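PDB 3WWX: S12 family peptidase from Streptomyces sp. 82F2, which probably hydrolyses amide bonds with a preference for D-configured substrates, as a D-stereospecific amidohydrolase of the serine beta-lactamase-like S12 family. Local coordinates for residues E15-A19 against D20-G24; Y49-G52 against S53-T57; N184-I187 against K188-L192; R252-Q256 against G257-P261. All coordinates share one frame; numbering follows the deposited sequence.

Contact 1 of 4, residues E15-A19 against D20-G24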
# COMPACT_ATOMS: atom_id res chain seq x y z
N GLU A 15 -13.59 17.20 6.94
CA GLU A 15 -14.63 17.42 7.94
C GLU A 15 -15.75 16.37 7.84
O GLU A 15 -16.26 15.89 8.86
CB GLU A 15 -15.22 18.82 7.81
CG GLU A 15 -14.23 19.94 7.98
CD GLU A 15 -13.72 20.11 9.39
OE1 GLU A 15 -14.21 19.39 10.29
OE2 GLU A 15 -12.82 20.96 9.59
N ALA A 16 -16.12 15.97 6.63
CA ALA A 16 -17.11 14.91 6.47
C ALA A 16 -16.66 13.57 7.06
O ALA A 16 -17.45 12.83 7.64
CB ALA A 16 -17.49 14.74 5.02
N ALA A 17 -15.38 13.25 6.90
CA ALA A 17 -14.84 12.02 7.47
C ALA A 17 -14.96 12.04 8.99
O ALA A 17 -15.35 11.04 9.60
CB ALA A 17 -13.38 11.87 7.04
N VAL A 18 -14.61 13.17 9.58
CA VAL A 18 -14.70 13.33 11.02
C VAL A 18 -16.16 13.24 11.47
O VAL A 18 -16.47 12.57 12.45
CB VAL A 18 -14.03 14.63 11.48
CG1 VAL A 18 -14.33 14.94 12.94
CG2 VAL A 18 -12.53 14.54 11.31
N ALA A 19 -17.07 13.87 10.73
CA ALA A 19 -18.50 13.71 11.04
C ALA A 19 -18.98 12.25 10.97
O ALA A 19 -19.94 11.88 11.66
CB ALA A 19 -19.33 14.57 10.11
N ASP A 20 -18.33 11.44 10.14
CA ASP A 20 -18.68 10.03 9.95
C ASP A 20 -18.10 9.14 11.05
O ASP A 20 -18.39 7.95 11.09
CB ASP A 20 -18.16 9.54 8.58
CG ASP A 20 -18.77 8.23 8.15
OD1 ASP A 20 -20.01 8.10 8.23
OD2 ASP A 20 -18.01 7.32 7.72
N GLY A 21 -17.25 9.72 11.90
CA GLY A 21 -16.68 9.00 13.02
C GLY A 21 -15.16 8.94 13.08
O GLY A 21 -14.62 8.40 14.04
N VAL A 22 -14.46 9.46 12.08
CA VAL A 22 -13.00 9.51 12.16
C VAL A 22 -12.56 10.48 13.25
O VAL A 22 -12.89 11.67 13.20
CB VAL A 22 -12.37 9.93 10.81
CG1 VAL A 22 -10.85 10.12 10.94
CG2 VAL A 22 -12.67 8.90 9.75
N PRO A 23 -11.76 10.02 14.24
CA PRO A 23 -11.33 10.98 15.26
C PRO A 23 -10.47 12.13 14.74
O PRO A 23 -10.61 13.26 15.19
CB PRO A 23 -10.58 10.10 16.27
CG PRO A 23 -11.27 8.77 16.16
CD PRO A 23 -11.51 8.63 14.67
N GLY A 24 -9.57 11.84 13.80
CA GLY A 24 -8.71 12.85 13.24
C GLY A 24 -8.32 12.51 11.81
O GLY A 24 -7.85 11.40 11.53
O HOH W 1 -15.10 12.13 15.00
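Ala17 and Val22 join the last turn of helix 8-19 to the chain that leaves it, in a Schellman motif turning on Gly21. The N-H of Val22 reaches back to Ala17 O (3.1 Å, 160° at the hydrogen), and Gly21 N meets Val18 O at 3.0 Å, coming from above the carbonyl plane. Before the reversal, Asp20 N is still held by Ala16 O at 3.0 Å in the helical manner. Gly21 breaks this run with a phi of 122°, where a side chain would be jammed against the carbonyl oxygen of Asp20. A water donates to both Val18 O and Val22 O and so bridges the helix end and the departing chain. Val22 O also receives a CA-H...O contact from Val18 CA, 3.3 Å away.

Among the side chains, the CG2 branch of Val22 lies over the Ala17 carbonyl, 3.4 Å from Ala17 O and 4.1 Å from Ala17 CB. With CG1 anti to the backbone N (chi1 174°), Val22 leaves CG2 beside that nitrogen and over the helix end. Both methyls of Val18 lie near Val22 O.

Ala17 and Val22 both rest on Phe326 of strand 320-326, while Val18 touches Ala40 of strand 36-41. The carboxylate of Asp20 accepts from Gly332 N, and the chain then runs directly into strand 24-31 of the main antiparallel sheet.

Contact 2 of 4, residues Y49-G52 against S53-T57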
# COMPACT_ATOMS: atom_id res chain seq x y z
N TYR A 49 1.94 8.23 9.93
CA TYR A 49 0.97 7.16 10.04
C TYR A 49 1.44 5.93 9.28
O TYR A 49 2.30 6.00 8.39
CB TYR A 49 -0.41 7.63 9.54
CG TYR A 49 -0.41 8.42 8.23
CD1 TYR A 49 -0.30 9.79 8.24
CD2 TYR A 49 -0.52 7.79 7.01
CE1 TYR A 49 -0.33 10.53 7.07
CE2 TYR A 49 -0.53 8.52 5.82
CZ TYR A 49 -0.44 9.88 5.86
OH TYR A 49 -0.48 10.62 4.68
N ARG A 50 0.88 4.80 9.66
CA ARG A 50 1.11 3.54 8.99
C ARG A 50 0.42 3.58 7.64
O ARG A 50 -0.82 3.63 7.57
CB ARG A 50 0.55 2.40 9.85
CG ARG A 50 1.20 2.33 11.23
CD ARG A 50 0.83 1.01 11.93
NE ARG A 50 1.28 1.00 13.32
CZ ARG A 50 2.54 0.80 13.70
NH1 ARG A 50 3.47 0.51 12.82
NH2 ARG A 50 2.86 0.88 14.98
N VAL A 51 1.18 3.56 6.55
CA VAL A 51 0.60 3.72 5.22
C VAL A 51 0.01 2.43 4.66
O VAL A 51 -0.57 2.43 3.56
CB VAL A 51 1.61 4.32 4.23
CG1 VAL A 51 2.23 5.57 4.80
CG2 VAL A 51 2.69 3.31 3.85
N GLY A 52 0.13 1.35 5.41
CA GLY A 52 -0.40 0.08 4.95
C GLY A 52 0.03 -0.27 3.54
O GLY A 52 1.19 -0.13 3.18
N SER A 53 -0.95 -0.70 2.75
CA SER A 53 -0.80 -1.22 1.39
C SER A 53 -0.05 -0.31 0.41
O SER A 53 0.43 -0.76 -0.63
CB SER A 53 -2.22 -1.49 0.87
OG SER A 53 -3.09 -1.87 1.94
N ILE A 54 0.02 0.98 0.71
CA ILE A 54 0.85 1.89 -0.09
C ILE A 54 2.30 1.40 -0.18
O ILE A 54 3.01 1.66 -1.16
CB ILE A 54 0.71 3.31 0.48
CG1 ILE A 54 -0.60 3.93 0.01
CG2 ILE A 54 1.90 4.20 0.10
CD1 ILE A 54 -1.02 5.14 0.83
N THR A 55 2.74 0.65 0.83
CA THR A 55 4.06 0.03 0.81
C THR A 55 4.29 -0.74 -0.47
O THR A 55 5.41 -0.79 -0.99
CB THR A 55 4.20 -0.94 1.99
OG1 THR A 55 4.01 -0.24 3.24
CG2 THR A 55 5.56 -1.62 2.01
N LYS A 56 3.23 -1.35 -1.01
CA LYS A 56 3.35 -2.13 -2.23
C LYS A 56 3.97 -1.35 -3.38
O LYS A 56 4.68 -1.92 -4.19
CB LYS A 56 2.00 -2.67 -2.66
CG LYS A 56 1.45 -3.74 -1.74
CD LYS A 56 0.20 -4.39 -2.33
CE LYS A 56 -0.31 -5.53 -1.47
NZ LYS A 56 -0.82 -5.09 -0.16
N THR A 57 3.68 -0.05 -3.49
CA THR A 57 4.25 0.71 -4.59
C THR A 57 5.77 0.81 -4.44
O THR A 57 6.50 0.76 -5.44
CB THR A 57 3.65 2.11 -4.66
OG1 THR A 57 2.23 2.03 -4.60
CG2 THR A 57 4.07 2.79 -5.94
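Val51 and Ile54 meet at about a right angle across the tight turn that leads from strand 49-50 into helix 55-68. With CG1 anti to the carbonyl carbon (chi1 -51°), the CG2 methyl of Val51 is left between the backbone N and the carbonyl carbon and lies 3.9 Å from Ile54 CB. The same methyl approaches the hydroxyl of Thr55, whose side chain also crosses Val51 nearly perpendicularly, with CG2 to OG1 at 3.8 Å. One branch of valine thus fills the angle between the side chains of Ile54 and Thr55. Ile54 also packs on the backbone, its CB standing 3.4 Å from Val51 O.

Gly52 O is gripped twice by a single residue. Thr55 OG1 donates to it at 2.8 Å, in the carbonyl plane, and Thr55 N at 2.9 Å with a nearly straight N-H (168°). The hydroxyl can turn back to this carbonyl because OG1 sits beside the backbone N (chi1 -59°). Thr55 OG1 also takes a bond from Met240 N, which leaves the buried hydroxyl with partners for both its roles. A longer bond of 3.3 Å, Ile54 N to Val51 O, starts the turn, and Gly52 enters it with a positive phi.

Ser53 to Lys56 match the Ser-x-x-Lys motif of serine beta-lactamases and their relatives, where the serine is the nucleophile. Ser53 OG is bonded to Gly304 N, and Lys56 NZ to Tyr158 and Asn160. Strand 49-50 pairs with strand 241-242, while Ile54 packs on His301 of strand 297-305, on Ser310 and Ala312 of strand 308-315, and on Tyr251 of helix 244-255.

Contact 3 of 4, residues N184-I187 against K188-L192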
# COMPACT_ATOMS: atom_id res chain seq x y z
N ASN A 184 17.68 2.57 0.40
CA ASN A 184 18.79 3.07 -0.40
C ASN A 184 18.40 3.56 -1.78
O ASN A 184 19.04 4.47 -2.33
CB ASN A 184 19.88 2.01 -0.46
CG ASN A 184 20.55 1.81 0.88
OD1 ASN A 184 20.58 2.73 1.71
ND2 ASN A 184 21.08 0.62 1.11
N ARG A 185 17.35 2.98 -2.35
CA ARG A 185 16.91 3.33 -3.69
C ARG A 185 15.82 4.39 -3.73
O ARG A 185 15.63 5.02 -4.77
CB ARG A 185 16.40 2.10 -4.41
CG ARG A 185 17.47 1.06 -4.66
CD ARG A 185 16.89 -0.28 -5.11
NE ARG A 185 17.98 -1.16 -5.50
CZ ARG A 185 18.50 -1.20 -6.72
NH1 ARG A 185 18.00 -0.46 -7.70
NH2 ARG A 185 19.53 -2.01 -6.97
N ILE A 186 15.09 4.56 -2.64
CA ILE A 186 13.94 5.47 -2.65
C ILE A 186 13.98 6.49 -1.52
O ILE A 186 13.94 7.68 -1.78
CB ILE A 186 12.58 4.70 -2.64
CG1 ILE A 186 12.52 3.70 -3.81
CG2 ILE A 186 11.41 5.67 -2.72
CD1 ILE A 186 11.32 2.74 -3.76
N ILE A 187 13.98 6.03 -0.26
CA ILE A 187 13.91 6.95 0.86
C ILE A 187 15.08 7.93 0.86
O ILE A 187 14.88 9.14 1.01
CB ILE A 187 13.81 6.16 2.18
CG1 ILE A 187 12.47 5.42 2.21
CG2 ILE A 187 13.93 7.07 3.39
CD1 ILE A 187 12.33 4.43 3.36
N LYS A 188 16.29 7.43 0.70
CA LYS A 188 17.45 8.32 0.77
C LYS A 188 17.56 9.26 -0.44
O LYS A 188 17.69 10.48 -0.25
CB LYS A 188 18.73 7.51 0.99
CG LYS A 188 18.84 6.94 2.40
CD LYS A 188 20.06 6.02 2.52
CE LYS A 188 20.06 5.26 3.83
NZ LYS A 188 19.99 6.18 5.00
N PRO A 189 17.47 8.74 -1.67
CA PRO A 189 17.62 9.64 -2.82
C PRO A 189 16.55 10.73 -2.91
O PRO A 189 16.82 11.81 -3.42
CB PRO A 189 17.53 8.70 -4.02
CG PRO A 189 17.98 7.38 -3.50
CD PRO A 189 17.47 7.33 -2.09
N LEU A 190 15.35 10.44 -2.41
CA LEU A 190 14.26 11.42 -2.42
C LEU A 190 14.20 12.24 -1.14
O LEU A 190 13.32 13.09 -1.01
CB LEU A 190 12.91 10.75 -2.66
CG LEU A 190 12.62 10.11 -4.01
CD1 LEU A 190 11.23 9.58 -4.08
CD2 LEU A 190 12.87 11.07 -5.14
N LYS A 191 15.10 11.96 -0.20
CA LYS A 191 15.17 12.70 1.06
C LYS A 191 13.83 12.62 1.81
O LYS A 191 13.31 13.62 2.29
CB LYS A 191 15.57 14.16 0.81
CG LYS A 191 16.90 14.30 0.06
CD LYS A 191 17.23 15.77 -0.22
CE LYS A 191 18.48 15.95 -1.06
NZ LYS A 191 19.68 15.40 -0.37
N LEU A 192 13.29 11.41 1.90
CA LEU A 192 12.01 11.17 2.60
C LEU A 192 12.22 11.01 4.10
O LEU A 192 12.23 9.88 4.64
CB LEU A 192 11.30 9.94 2.03
CG LEU A 192 11.08 9.94 0.52
CD1 LEU A 192 10.26 8.74 0.14
CD2 LEU A 192 10.38 11.22 0.05
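Ile187 and Leu192 close a Schellman motif that ends helix 178-187, built on a type I turn from Lys188 to Lys191. Leu192 N donates to Ile187 O at 2.9 Å, in the carbonyl plane and almost straight (169°). Inside this wider loop Lys191 N returns to Lys188 O at 3.0 Å, and Lys191 takes the positive phi of 58° that reverses the chain without a glycine. One residue earlier, Leu190 N bonds to Ile186 O at 3.2 Å. The helix has already widened into a pi-type turn over residues 184-187. Pro189, which has no N-H to offer, lays CG and CD against carbonyls of the final turn, with CG 3.3 Å from Asn184 O.

Ile186 and Leu190 run side by side in the same direction, CG2 to CD1 at 4.1 Å. Ile187 has CG1 beside the backbone N (chi1 -66°), which leaves CG2 anti to that nitrogen and toward the returning chain, 4.1 Å from Leu192 CB; its side chain also touches Thr195 and Val197. Exposed Lys188 lies alongside Asn184, its CE 3.3 Å from Asn184 OD1.

Ile186 packs on Phe58 and Thr61 of helix 55-68 and on Phe250 of helix 244-255; the same helix also takes Leu190 on Ala253 and Leu192 on Thr249. Arg185 makes a salt bridge with Glu69, just beyond the end of helix 55-68.

Contact 4 of 4, residues R252-Q256 against G257-P261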
# COMPACT_ATOMS: atom_id res chain seq x y z
N ARG A 252 4.82 11.66 -6.88
CA ARG A 252 5.16 12.63 -7.93
C ARG A 252 6.43 12.19 -8.64
O ARG A 252 6.45 12.11 -9.87
CB ARG A 252 5.36 14.03 -7.34
CG ARG A 252 4.10 14.67 -6.76
CD ARG A 252 4.40 16.00 -6.05
NE ARG A 252 4.62 17.06 -7.02
CZ ARG A 252 3.67 17.83 -7.54
NH1 ARG A 252 2.41 17.71 -7.13
NH2 ARG A 252 3.99 18.73 -8.46
N ALA A 253 7.49 11.88 -7.90
CA ALA A 253 8.74 11.43 -8.52
C ALA A 253 8.53 10.17 -9.34
O ALA A 253 9.09 10.02 -10.42
CB ALA A 253 9.80 11.20 -7.47
N LEU A 254 7.73 9.25 -8.81
CA LEU A 254 7.47 8.02 -9.52
C LEU A 254 6.79 8.24 -10.86
O LEU A 254 7.27 7.77 -11.90
CB LEU A 254 6.58 7.12 -8.66
CG LEU A 254 6.27 5.74 -9.26
CD1 LEU A 254 7.51 4.89 -9.38
CD2 LEU A 254 5.25 5.02 -8.36
N LEU A 255 5.67 8.94 -10.87
CA LEU A 255 4.92 9.14 -12.12
C LEU A 255 5.65 10.06 -13.09
O LEU A 255 5.42 9.99 -14.30
CB LEU A 255 3.49 9.62 -11.85
CG LEU A 255 2.45 8.50 -11.58
CD1 LEU A 255 2.26 7.60 -12.78
CD2 LEU A 255 2.81 7.69 -10.35
N GLN A 256 6.53 10.89 -12.57
CA GLN A 256 7.39 11.74 -13.40
C GLN A 256 8.54 10.98 -14.04
O GLN A 256 9.25 11.54 -14.88
CB GLN A 256 7.95 12.89 -12.58
CG GLN A 256 6.94 13.96 -12.22
CD GLN A 256 7.41 14.90 -11.13
OE1 GLN A 256 8.59 14.96 -10.82
NE2 GLN A 256 6.49 15.65 -10.56
N GLY A 257 8.76 9.73 -13.65
CA GLY A 257 9.83 8.92 -14.20
C GLY A 257 11.18 9.12 -13.55
O GLY A 257 12.21 8.71 -14.11
N ARG A 258 11.22 9.72 -12.38
CA ARG A 258 12.51 10.00 -11.74
C ARG A 258 13.13 8.79 -11.06
O ARG A 258 14.29 8.84 -10.68
CB ARG A 258 12.40 11.16 -10.76
CG ARG A 258 11.74 12.36 -11.37
CD ARG A 258 12.20 13.65 -10.76
NE ARG A 258 11.35 14.75 -11.21
CZ ARG A 258 11.71 16.02 -11.32
NH1 ARG A 258 12.94 16.41 -11.03
NH2 ARG A 258 10.81 16.91 -11.70
N LEU A 259 12.36 7.71 -10.89
CA LEU A 259 12.84 6.51 -10.22
C LEU A 259 12.98 5.32 -11.16
O LEU A 259 13.51 4.29 -10.78
CB LEU A 259 11.86 6.12 -9.10
CG LEU A 259 11.78 7.09 -7.93
CD1 LEU A 259 10.62 6.76 -6.99
CD2 LEU A 259 13.08 7.05 -7.16
N LEU A 260 12.47 5.46 -12.38
CA LEU A 260 12.40 4.35 -13.33
C LEU A 260 12.61 4.84 -14.74
O LEU A 260 12.11 5.91 -15.10
CB LEU A 260 11.04 3.67 -13.28
CG LEU A 260 10.62 2.97 -11.99
CD1 LEU A 260 9.19 2.49 -12.11
CD2 LEU A 260 11.55 1.80 -11.68
N PRO A 261 13.32 4.06 -15.57
CA PRO A 261 13.35 4.42 -16.99
C PRO A 261 11.98 4.23 -17.65
O PRO A 261 11.06 3.60 -17.08
CB PRO A 261 14.40 3.48 -17.58
CG PRO A 261 14.41 2.31 -16.67
CD PRO A 261 14.04 2.81 -15.29
O HOH W 2 9.72 6.69 -11.89
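Leu254 and Leu260 form the tight side of the turn that follows helix 244-255, lying side by side and pointing the same way with their CD1 methyls 4.0 Å apart. Leu254 swings its CG anti to the backbone N (chi1 -178°), which brings CD1 round to the returning chain, where Leu259 CD1 joins it at 4.3 Å. This buried end faces Thr57 and Thr61 of helix 55-68 and Met268 of helix 262-268. Beside it the backbone closes a Schellman motif: Arg258 N donates to Ala253 O at 2.9 Å, and Gly257 N to Leu254 O at 3.0 Å. Gly257 has a positive phi (84°) at which a side chain would collide with Gln256 O. A water bridges the turn, donating a hydrogen bond to Leu254 O and accepting one from Leu259 N.

The other side is polar and more open. Gln256 OE1 lies at the edge of the exposed Arg258 guanidinium, accepting from Arg258 NE at 2.8 Å with a bent N-H, and from NH2 only weakly. The amide and guanidinium planes are 54° apart, and the oxygen lies somewhat off the guanidinium plane.

Gln256 NE2 donates to Gly318 O, so the amide uses both ends and its flip is settled by its partners. The same donation would probably make OE1 a slightly better acceptor for the arginine, a neutral partner that gives Arg258 direction without cancelling its charge.

In the fold
The four contacts follow one another along the chain, each closing a short turn before the next begins; none encloses or crosses another. Contact 1 turns helix 8-19 into strand 24-31 of the main sheet and stands apart, its nearest atoms about 8 Å from contact 2. Contact 2, near the centre of the chain, launches helix 55-68 from the probable active site. Contacts 3 and 4 end helices 178-187 and 244-255 and lean on each other through Leu190, which reaches Ala253 and Leu259. Thr57 CG2 of contact 2 touches Leu254 CD2 at 3.5 Å, linking helix 55-68 to the end of helix 244-255.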